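Local coordinates for protein ZmpA Glycopeptidase (Clostridium perfringens, PDB 6XSX) that probably cleaves glycosylated proteins as a metal-dependent glycopeptidase, this chain being the M60 catalytic module of a larger multidomain protein, at residues K35-R40 against S234-R239; K41-Q46 against G284-T289; F279-G284 against T298-P303. One frame throughout, in Å; residues are numbered along the deposited sequence.

The three contacts lie progressively closer to the centre of the chain, their own centres being about 17, 10 and 3 Å from it. Interaction 1 is partly buried and mixes charge with an aromatic ring. Interaction 2, also partly buried, relies on backbone hydrogen bonds and a ring pair. Interaction 3 is buried, has no hydrogen bond between its segments and is mostly apolar. Interactions 1 and 2 use consecutive pieces of chain, 35-40 and 41-46, and S37 OG reaches F45 N at 2.8 Å. Interactions 2 and 3 share G284 and helix 277-286, and D288 O lies 3.2 Å from N299 ND2, a probable hydrogen bond.

Interaction 1. Residues K35-R40 against S234-R239; sequences KESQKR and SDFNFR
S234 is gripped by R40, which belongs to an E36-K39-R40 salt-bridge network and ties helix 33-39 of the M60 peptidase module to the loop between helix 206-224 and strand 240-244. The grip is side-on and uses two nitrogens: R40 NE donates to S234 O (2.8 Å, N-H...O 155°) close to the guanidinium plane, and R40 NH2 reaches S234 OG (3.2 Å) with the hydroxyl tilted out of that plane. S234 OG is also bonded to E231 O. The remaining nitrogen, NH1, turns back to helix 33-39, meeting E36 O and E36 OE1, each at 2.8 Å. E36 OE1 also accepts from K39 NZ, which forms a second salt bridge with E231. Bonds from NE, NH1 and NH2 fix the guanidinium, and E36, shared with K39, probably offsets its charge in part. D235 contributes little across the contact; its OD1 accepts from F236 N and pairs with K185. F236 follows as the apolar half of the contact. Its backbone places CB over the centre of one face of the R40 guanidinium, and chi1 (65°) turns the ring alongside the arginine chain, bringing CD1 to 3.4 Å from R40 CD; the ring and guanidinium planes differ by 32°. On the CD2 side of the ring, E36 CB comes to 3.4 Å from CD2, while CZ approaches S37 OG (3.6 Å), a hydroxyl bonded to S33 O and F45 N. F238, which packs on I217 and M221 of helix 206-224, backs the ring from the face opposite the helix: F238 CD2 stands 3.4 Å above the centre of the F236 plane.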
loop_
_atom_site.group_PDB
_atom_site.type_symbol
_atom_site.label_atom_id
_atom_site.label_comp_id
_atom_site.label_asym_id
_atom_site.label_seq_id
_atom_site.Cartn_x
_atom_site.Cartn_y
_atom_site.Cartn_z
ATOM N N LYS A 35 2.964 -15.771 -13.075
ATOM C CA LYS A 35 3.163 -17.017 -12.349
ATOM C C LYS A 35 3.983 -16.761 -11.088
ATOM O O LYS A 35 3.631 -17.254 -10.020
ATOM C CB LYS A 35 3.814 -18.096 -13.222
ATOM C CG LYS A 35 2.904 -18.736 -14.265
ATOM C CD LYS A 35 1.842 -19.645 -13.671
ATOM C CE LYS A 35 0.968 -20.310 -14.714
ATOM N NZ LYS A 35 1.780 -21.009 -15.740
ATOM N N GLU A 36 5.066 -15.981 -11.226
ATOM C CA GLU A 36 5.905 -15.621 -10.093
ATOM C C GLU A 36 5.070 -14.913 -9.029
ATOM O O GLU A 36 5.275 -15.132 -7.836
ATOM C CB GLU A 36 7.097 -14.768 -10.537
ATOM C CG GLU A 36 8.090 -15.536 -11.393
ATOM C CD GLU A 36 8.750 -16.739 -10.741
ATOM O OE1 GLU A 36 8.557 -16.954 -9.533
ATOM O OE2 GLU A 36 9.459 -17.460 -11.452
ATOM N N SER A 37 4.138 -14.060 -9.483
ATOM C CA SER A 37 3.234 -13.340 -8.599
ATOM C C SER A 37 2.458 -14.330 -7.734
ATOM O O SER A 37 2.395 -14.186 -6.514
ATOM C CB SER A 37 2.278 -12.465 -9.378
ATOM O OG SER A 37 2.913 -11.277 -9.825
ATOM N N GLN A 38 1.885 -15.344 -8.387
ATOM C CA GLN A 38 0.961 -16.257 -7.734
ATOM C C GLN A 38 1.688 -17.073 -6.667
ATOM O O GLN A 38 1.097 -17.401 -5.639
ATOM C CB GLN A 38 0.196 -17.074 -8.775
ATOM C CG GLN A 38 -0.853 -16.240 -9.496
ATOM C CD GLN A 38 -1.303 -16.808 -10.818
ATOM O OE1 GLN A 38 -0.980 -17.939 -11.184
ATOM N NE2 GLN A 38 -2.065 -16.015 -11.554
ATOM N N LYS A 39 2.977 -17.353 -6.898
ATOM C CA LYS A 39 3.792 -18.027 -5.899
ATOM C C LYS A 39 3.797 -17.218 -4.601
ATOM O O LYS A 39 3.827 -17.793 -3.518
ATOM C CB LYS A 39 5.241 -18.160 -6.367
ATOM C CG LYS A 39 5.479 -19.121 -7.522
ATOM C CD LYS A 39 6.953 -19.260 -7.818
ATOM C CE LYS A 39 7.258 -20.163 -8.990
ATOM N NZ LYS A 39 8.673 -20.001 -9.399
ATOM N N ARG A 40 3.743 -15.885 -4.721
ATOM C CA ARG A 40 4.026 -14.998 -3.606
ATOM C C ARG A 40 2.753 -14.319 -3.111
ATOM O O ARG A 40 2.828 -13.423 -2.274
ATOM C CB ARG A 40 5.067 -13.961 -4.040
ATOM C CG ARG A 40 6.404 -14.591 -4.398
ATOM C CD ARG A 40 7.253 -13.641 -5.208
ATOM N NE ARG A 40 8.605 -14.135 -5.454
ATOM C CZ ARG A 40 8.937 -15.021 -6.390
ATOM N NH1 ARG A 40 8.008 -15.522 -7.189
ATOM N NH2 ARG A 40 10.205 -15.371 -6.535
ATOM N N SER A 234 11.049 -13.894 -1.748
ATOM C CA SER A 234 12.069 -13.249 -2.566
ATOM C C SER A 234 11.439 -12.291 -3.569
ATOM O O SER A 234 10.287 -12.450 -3.962
ATOM C CB SER A 234 12.950 -14.251 -3.262
ATOM O OG SER A 234 12.173 -15.128 -4.067
ATOM N N ASP A 235 12.239 -11.300 -3.969
ATOM C CA ASP A 235 11.955 -10.404 -5.073
ATOM C C ASP A 235 11.881 -11.228 -6.358
ATOM O O ASP A 235 12.313 -12.375 -6.382
ATOM C CB ASP A 235 13.048 -9.336 -5.159
ATOM C CG ASP A 235 12.621 -8.059 -5.866
ATOM O OD1 ASP A 235 11.464 -7.969 -6.324
ATOM O OD2 ASP A 235 13.445 -7.167 -5.947
ATOM N N PHE A 236 11.312 -10.643 -7.417
ATOM C CA PHE A 236 11.232 -11.303 -8.717
ATOM C C PHE A 236 11.150 -10.222 -9.796
ATOM O O PHE A 236 11.137 -9.033 -9.471
ATOM C CB PHE A 236 10.062 -12.294 -8.747
ATOM C CG PHE A 236 8.695 -11.665 -8.630
ATOM C CD1 PHE A 236 8.226 -11.203 -7.410
ATOM C CD2 PHE A 236 7.878 -11.522 -9.747
ATOM C CE1 PHE A 236 6.963 -10.637 -7.306
ATOM C CE2 PHE A 236 6.620 -10.950 -9.644
ATOM C CZ PHE A 236 6.163 -10.507 -8.420
ATOM N N ASN A 237 11.119 -10.622 -11.077
ATOM C CA ASN A 237 11.073 -9.632 -12.149
ATOM C C ASN A 237 9.637 -9.154 -12.335
ATOM O O ASN A 237 8.778 -9.944 -12.719
ATOM C CB ASN A 237 11.634 -10.155 -13.474
ATOM C CG ASN A 237 13.115 -10.460 -13.420
ATOM O OD1 ASN A 237 13.877 -9.751 -12.768
ATOM N ND2 ASN A 237 13.533 -11.510 -14.111
ATOM N N PHE A 238 9.398 -7.866 -12.052
ATOM C CA PHE A 238 8.113 -7.230 -12.292
ATOM C C PHE A 238 8.301 -5.726 -12.488
ATOM O O PHE A 238 9.359 -5.174 -12.197
ATOM C CB PHE A 238 7.138 -7.523 -11.146
ATOM C CG PHE A 238 7.507 -6.896 -9.822
ATOM C CD1 PHE A 238 7.160 -5.584 -9.533
ATOM C CD2 PHE A 238 8.151 -7.639 -8.841
ATOM C CE1 PHE A 238 7.472 -5.017 -8.304
ATOM C CE2 PHE A 238 8.460 -7.080 -7.612
ATOM C CZ PHE A 238 8.123 -5.765 -7.347
ATOM N N ARG A 239 7.260 -5.061 -12.991
ATOM C CA ARG A 239 7.256 -3.609 -12.976
ATOM C C ARG A 239 5.893 -3.140 -12.477
ATOM O O ARG A 239 4.889 -3.312 -13.165
ATOM C CB ARG A 239 7.623 -3.008 -14.339
ATOM C CG ARG A 239 7.816 -1.497 -14.306
ATOM C CD ARG A 239 8.124 -0.878 -15.665
ATOM N NE ARG A 239 9.436 -1.267 -16.184
ATOM C CZ ARG A 239 10.586 -0.725 -15.795
ATOM N NH1 ARG A 239 10.592 0.222 -14.875
ATOM N NH2 ARG A 239 11.728 -1.132 -16.319
#

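Interaction 2. Residues K41-Q46 against G284-T289; sequences KVWNFQ and GHNFDT
The C-terminal end of helix 277-286, which carries a probable HExxH metalloprotease motif including H285, meets the loop that follows helix 33-39. This loop begins with a Schellman motif, K41 being its C-prime residue with positive phi, and continues into an inverse gamma turn centred on W43. Two backbone hydrogen bonds tie it to the helix end and the loop just after it: T289 N to K41 O (2.9 Å) and W43 N to N286 O (2.9 Å, N-H...O 148°). D288 CA adds a CH...O contact to K41 O. A water donates to V42 O (2.6 Å) and is also bonded to T289 OG1, bridging the two segments beside these bonds. With CG anti to the backbone N (chi1 -166°), W43 swings its indole along the helix end, where H285 O lies at the edge of the ring, 3.5 Å from CE3, and T289 CG2 presses on CB. N286 directs its own amide elsewhere, to G258, I259 and Y240; its backbone O, already accepting from W43 N, also touches F45 CE1 at 3.3 Å, at the edge of that ring. F45 and F287 form a T-shaped pair with planes 77° apart and centroids 5.1 Å apart, the edge of F45 meeting the face of F287. V42 completes the cluster: CG2 lies over the centre of the F45 ring, and CG1 packs 3.9 Å from F287 CD1.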
loop_
_atom_site.group_PDB
_atom_site.type_symbol
_atom_site.label_atom_id
_atom_site.label_comp_id
_atom_site.label_asym_id
_atom_site.label_seq_id
_atom_site.Cartn_x
_atom_site.Cartn_y
_atom_site.Cartn_z
ATOM N N LYS A 41 1.602 -14.748 -3.647
ATOM C CA LYS A 41 0.274 -14.274 -3.283
ATOM C C LYS A 41 0.104 -12.782 -3.564
ATOM O O LYS A 41 -0.712 -12.129 -2.918
ATOM C CB LYS A 41 -0.071 -14.559 -1.814
ATOM C CG LYS A 41 0.240 -15.954 -1.293
ATOM C CD LYS A 41 -0.534 -17.066 -1.953
ATOM C CE LYS A 41 -0.412 -18.367 -1.187
ATOM N NZ LYS A 41 -1.299 -19.399 -1.765
ATOM N N VAL A 42 0.834 -12.234 -4.541
ATOM C CA VAL A 42 0.512 -10.882 -4.989
ATOM C C VAL A 42 -0.300 -10.958 -6.283
ATOM O O VAL A 42 -0.408 -12.021 -6.892
ATOM C CB VAL A 42 1.743 -9.956 -5.091
ATOM C CG1 VAL A 42 2.513 -9.914 -3.779
ATOM C CG2 VAL A 42 2.660 -10.353 -6.242
ATOM N N TRP A 43 -0.862 -9.815 -6.690
ATOM C CA TRP A 43 -1.966 -9.777 -7.632
ATOM C C TRP A 43 -1.456 -9.598 -9.063
ATOM O O TRP A 43 -1.544 -8.509 -9.616
ATOM C CB TRP A 43 -2.956 -8.676 -7.228
ATOM C CG TRP A 43 -4.273 -8.771 -7.935
ATOM C CD1 TRP A 43 -4.550 -9.524 -9.036
ATOM C CD2 TRP A 43 -5.488 -8.068 -7.613
ATOM N NE1 TRP A 43 -5.853 -9.357 -9.408
ATOM C CE2 TRP A 43 -6.458 -8.473 -8.557
ATOM C CE3 TRP A 43 -5.861 -7.159 -6.617
ATOM C CZ2 TRP A 43 -7.768 -7.987 -8.542
ATOM C CZ3 TRP A 43 -7.155 -6.675 -6.602
ATOM C CH2 TRP A 43 -8.096 -7.087 -7.553
ATOM N N ASN A 44 -0.885 -10.672 -9.628
ATOM C CA ASN A 44 -0.570 -10.828 -11.045
ATOM C C ASN A 44 0.131 -9.599 -11.615
ATOM O O ASN A 44 -0.391 -8.940 -12.513
ATOM C CB ASN A 44 -1.808 -11.208 -11.859
ATOM C CG ASN A 44 -2.509 -12.423 -11.293
ATOM O OD1 ASN A 44 -1.874 -13.283 -10.688
ATOM N ND2 ASN A 44 -3.822 -12.473 -11.445
ATOM N N PHE A 45 1.329 -9.314 -11.104
ATOM C CA PHE A 45 2.071 -8.134 -11.519
ATOM C C PHE A 45 2.484 -8.300 -12.979
ATOM O O PHE A 45 2.764 -9.418 -13.410
ATOM C CB PHE A 45 3.301 -7.944 -10.632
ATOM C CG PHE A 45 3.017 -7.481 -9.225
ATOM C CD1 PHE A 45 1.715 -7.368 -8.753
ATOM C CD2 PHE A 45 4.058 -7.203 -8.350
ATOM C CE1 PHE A 45 1.464 -6.953 -7.452
ATOM C CE2 PHE A 45 3.808 -6.783 -7.051
ATOM C CZ PHE A 45 2.509 -6.653 -6.607
ATOM N N GLN A 46 2.489 -7.180 -13.721
ATOM C CA GLN A 46 2.988 -7.129 -15.089
ATOM C C GLN A 46 4.505 -6.941 -15.052
ATOM O O GLN A 46 5.097 -6.778 -13.985
ATOM C CB GLN A 46 2.332 -5.984 -15.868
ATOM C CG GLN A 46 0.820 -5.884 -15.689
ATOM C CD GLN A 46 0.106 -7.164 -16.060
ATOM O OE1 GLN A 46 -0.616 -7.756 -15.251
ATOM N NE2 GLN A 46 0.326 -7.621 -17.280
ATOM N N GLY A 284 -1.660 -1.637 -1.522
ATOM C CA GLY A 284 -2.043 -2.658 -0.554
ATOM C C GLY A 284 -2.895 -3.774 -1.162
ATOM O O GLY A 284 -2.632 -4.949 -0.924
ATOM N N HIS A 285 -3.913 -3.397 -1.945
ATOM C CA HIS A 285 -4.765 -4.365 -2.621
ATOM C C HIS A 285 -3.919 -5.258 -3.522
ATOM O O HIS A 285 -4.215 -6.433 -3.669
ATOM C CB HIS A 285 -5.783 -3.676 -3.539
ATOM C CG HIS A 285 -7.012 -3.153 -2.880
ATOM N ND1 HIS A 285 -7.726 -3.885 -1.947
ATOM C CD2 HIS A 285 -7.684 -1.992 -3.061
ATOM C CE1 HIS A 285 -8.771 -3.179 -1.552
ATOM N NE2 HIS A 285 -8.771 -2.010 -2.229
ATOM N N ASN A 286 -2.893 -4.677 -4.155
ATOM C CA ASN A 286 -2.097 -5.397 -5.136
ATOM C C ASN A 286 -1.148 -6.375 -4.451
ATOM O O ASN A 286 -0.734 -7.367 -5.054
ATOM C CB ASN A 286 -1.361 -4.441 -6.081
ATOM C CG ASN A 286 -2.204 -4.060 -7.281
ATOM O OD1 ASN A 286 -2.771 -4.927 -7.945
ATOM N ND2 ASN A 286 -2.287 -2.771 -7.571
ATOM N N PHE A 287 -0.805 -6.103 -3.188
ATOM C CA PHE A 287 0.207 -6.926 -2.538
ATOM C C PHE A 287 -0.343 -8.144 -1.784
ATOM O O PHE A 287 0.454 -8.884 -1.212
ATOM C CB PHE A 287 1.171 -6.083 -1.696
ATOM C CG PHE A 287 2.389 -5.633 -2.462
ATOM C CD1 PHE A 287 3.538 -6.405 -2.481
ATOM C CD2 PHE A 287 2.372 -4.457 -3.196
ATOM C CE1 PHE A 287 4.654 -6.005 -3.207
ATOM C CE2 PHE A 287 3.484 -4.058 -3.919
ATOM C CZ PHE A 287 4.626 -4.825 -3.914
ATOM N N ASP A 288 -1.667 -8.383 -1.770
ATOM C CA ASP A 288 -2.142 -9.618 -1.146
ATOM C C ASP A 288 -3.464 -10.112 -1.732
ATOM O O ASP A 288 -4.471 -9.408 -1.688
ATOM C CB ASP A 288 -2.205 -9.527 0.382
ATOM C CG ASP A 288 -2.264 -10.879 1.080
ATOM O OD1 ASP A 288 -2.091 -11.923 0.408
ATOM O OD2 ASP A 288 -2.466 -10.881 2.304
ATOM N N THR A 289 -3.449 -11.360 -2.216
ATOM C CA THR A 289 -4.627 -11.993 -2.788
ATOM C C THR A 289 -4.911 -13.318 -2.087
ATOM O O THR A 289 -5.725 -14.105 -2.567
ATOM C CB THR A 289 -4.432 -12.334 -4.273
ATOM O OG1 THR A 289 -3.285 -13.177 -4.407
ATOM C CG2 THR A 289 -4.321 -11.111 -5.152
HETATM O O HOH W 1 -1.581 -14.335 -6.399
#

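Interaction 3. Residues F279-G284 against T298-P303; sequences FMHEMG and TNNMLP
L302 takes chi1 -176° and chi2 67°, which sends CD2 onto helix 277-286, where it lies 3.4 Å from G284 N. This helix carries a probable HExxH motif, as in zinc metallopeptidases. M280 is bent at chi2 and chi3, which curls CE back to 4.0 Å from L302 CD2; M283 CG touches the same methyl at 3.7 Å. Next to this apolar patch P303 rests its CB 3.9 Å from M280 CB. G284 CA and N299 CA are 4.8 Å apart, as are M280 CA and P303 CA. N299 ND2 lies 3.1 Å from G284 O, but the angle is too poor for a hydrogen bond; ND2 bonds to D288 O instead. H281 and N300 run side by side, with N300 OD1 at the edge of the imidazole, 3.7 Å from ND1. That nitrogen is buried without a partner in this model, in which neither H281 nor H285 binds a metal. In the fold, the contact joins helix 277-286 to the start of helix 301-309; helix 206-224 touches M283 and L302 through T220, and helix 347-361 packs against M301.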
loop_
_atom_site.group_PDB
_atom_site.type_symbol
_atom_site.label_atom_id
_atom_site.label_comp_id
_atom_site.label_asym_id
_atom_site.label_seq_id
_atom_site.Cartn_x
_atom_site.Cartn_y
_atom_site.Cartn_z
ATOM N N PHE A 279 -3.193 6.460 -2.444
ATOM C CA PHE A 279 -2.248 5.716 -3.267
ATOM C C PHE A 279 -1.881 4.380 -2.631
ATOM O O PHE A 279 -1.862 3.357 -3.315
ATOM C CB PHE A 279 -0.996 6.540 -3.577
ATOM C CG PHE A 279 -1.166 7.473 -4.750
ATOM C CD1 PHE A 279 -0.915 7.038 -6.044
ATOM C CD2 PHE A 279 -1.627 8.769 -4.561
ATOM C CE1 PHE A 279 -1.089 7.888 -7.128
ATOM C CE2 PHE A 279 -1.800 9.619 -5.644
ATOM C CZ PHE A 279 -1.536 9.176 -6.925
ATOM N N MET A 280 -1.579 4.394 -1.327
ATOM C CA MET A 280 -1.009 3.223 -0.681
ATOM C C MET A 280 -2.079 2.163 -0.424
ATOM O O MET A 280 -1.781 0.972 -0.398
ATOM C CB MET A 280 -0.264 3.607 0.601
ATOM C CG MET A 280 0.919 4.519 0.318
ATOM S SD MET A 280 2.005 3.836 -0.982
ATOM C CE MET A 280 2.688 2.429 -0.119
ATOM N N HIS A 281 -3.339 2.594 -0.304
ATOM C CA HIS A 281 -4.440 1.650 -0.187
ATOM C C HIS A 281 -4.511 0.779 -1.440
ATOM O O HIS A 281 -4.727 -0.423 -1.340
ATOM C CB HIS A 281 -5.753 2.387 0.112
ATOM C CG HIS A 281 -6.981 1.545 -0.001
ATOM N ND1 HIS A 281 -7.502 0.843 1.075
ATOM C CD2 HIS A 281 -7.797 1.296 -1.051
ATOM C CE1 HIS A 281 -8.584 0.192 0.691
ATOM N NE2 HIS A 281 -8.790 0.456 -0.616
ATOM N N GLU A 282 -4.301 1.390 -2.613
ATOM C CA GLU A 282 -4.312 0.654 -3.871
ATOM C C GLU A 282 -3.119 -0.288 -3.965
ATOM O O GLU A 282 -3.263 -1.407 -4.440
ATOM C CB GLU A 282 -4.334 1.587 -5.083
ATOM C CG GLU A 282 -5.555 2.492 -5.122
ATOM C CD GLU A 282 -6.875 1.821 -4.782
ATOM O OE1 GLU A 282 -7.088 0.685 -5.231
ATOM O OE2 GLU A 282 -7.686 2.436 -4.050
ATOM N N MET A 283 -1.936 0.169 -3.543
ATOM C CA MET A 283 -0.781 -0.712 -3.602
ATOM C C MET A 283 -1.034 -1.909 -2.679
ATOM O O MET A 283 -0.709 -3.045 -3.028
ATOM C CB MET A 283 0.509 0.016 -3.199
ATOM C CG MET A 283 1.739 -0.875 -3.242
ATOM S SD MET A 283 3.296 0.064 -3.247
ATOM C CE MET A 283 3.200 0.823 -4.869
ATOM N N GLY A 284 -1.660 -1.637 -1.522
ATOM C CA GLY A 284 -2.043 -2.658 -0.554
ATOM C C GLY A 284 -2.895 -3.774 -1.162
ATOM O O GLY A 284 -2.632 -4.949 -0.924
ATOM N N THR A 298 -6.760 -6.887 5.794
ATOM C CA THR A 298 -5.339 -6.900 6.099
ATOM C C THR A 298 -4.564 -5.931 5.206
ATOM O O THR A 298 -3.488 -5.489 5.593
ATOM C CB THR A 298 -4.748 -8.319 6.122
ATOM O OG1 THR A 298 -4.951 -8.970 4.868
ATOM C CG2 THR A 298 -5.297 -9.173 7.241
ATOM N N ASN A 299 -5.117 -5.563 4.040
ATOM C CA ASN A 299 -4.363 -4.758 3.086
ATOM C C ASN A 299 -4.209 -3.313 3.573
ATOM O O ASN A 299 -3.345 -2.576 3.097
ATOM C CB ASN A 299 -4.852 -4.950 1.645
ATOM C CG ASN A 299 -4.450 -6.295 1.062
ATOM O OD1 ASN A 299 -3.607 -6.996 1.622
ATOM N ND2 ASN A 299 -5.031 -6.667 -0.071
ATOM N N ASN A 300 -5.032 -2.928 4.551
ATOM C CA ASN A 300 -4.996 -1.605 5.150
ATOM C C ASN A 300 -3.721 -1.404 5.968
ATOM O O ASN A 300 -3.380 -0.282 6.334
ATOM C CB ASN A 300 -6.194 -1.410 6.078
ATOM C CG ASN A 300 -7.505 -1.445 5.326
ATOM O OD1 ASN A 300 -7.709 -0.665 4.407
ATOM N ND2 ASN A 300 -8.393 -2.350 5.708
ATOM N N MET A 301 -3.052 -2.502 6.313
ATOM C CA MET A 301 -1.853 -2.396 7.124
ATOM C C MET A 301 -0.803 -1.594 6.363
ATOM O O MET A 301 0.038 -0.934 6.985
ATOM C CB MET A 301 -1.287 -3.771 7.488
ATOM C CG MET A 301 -2.116 -4.499 8.533
ATOM S SD MET A 301 -2.117 -3.695 10.183
ATOM C CE MET A 301 -0.473 -4.131 10.739
ATOM N N LEU A 302 -0.880 -1.635 5.018
ATOM C CA LEU A 302 0.120 -0.957 4.206
ATOM C C LEU A 302 -0.053 0.562 4.283
ATOM O O LEU A 302 0.881 1.261 4.679
ATOM C CB LEU A 302 0.173 -1.490 2.763
ATOM C CG LEU A 302 1.279 -0.870 1.902
ATOM C CD1 LEU A 302 2.665 -1.271 2.397
ATOM C CD2 LEU A 302 1.126 -1.230 0.431
ATOM N N PRO A 303 -1.211 1.156 3.904
ATOM C CA PRO A 303 -1.372 2.605 4.039
ATOM C C PRO A 303 -1.153 3.109 5.472
ATOM O O PRO A 303 -0.571 4.179 5.652
ATOM C CB PRO A 303 -2.762 2.884 3.443
ATOM C CG PRO A 303 -3.484 1.543 3.510
ATOM C CD PRO A 303 -2.390 0.519 3.288
#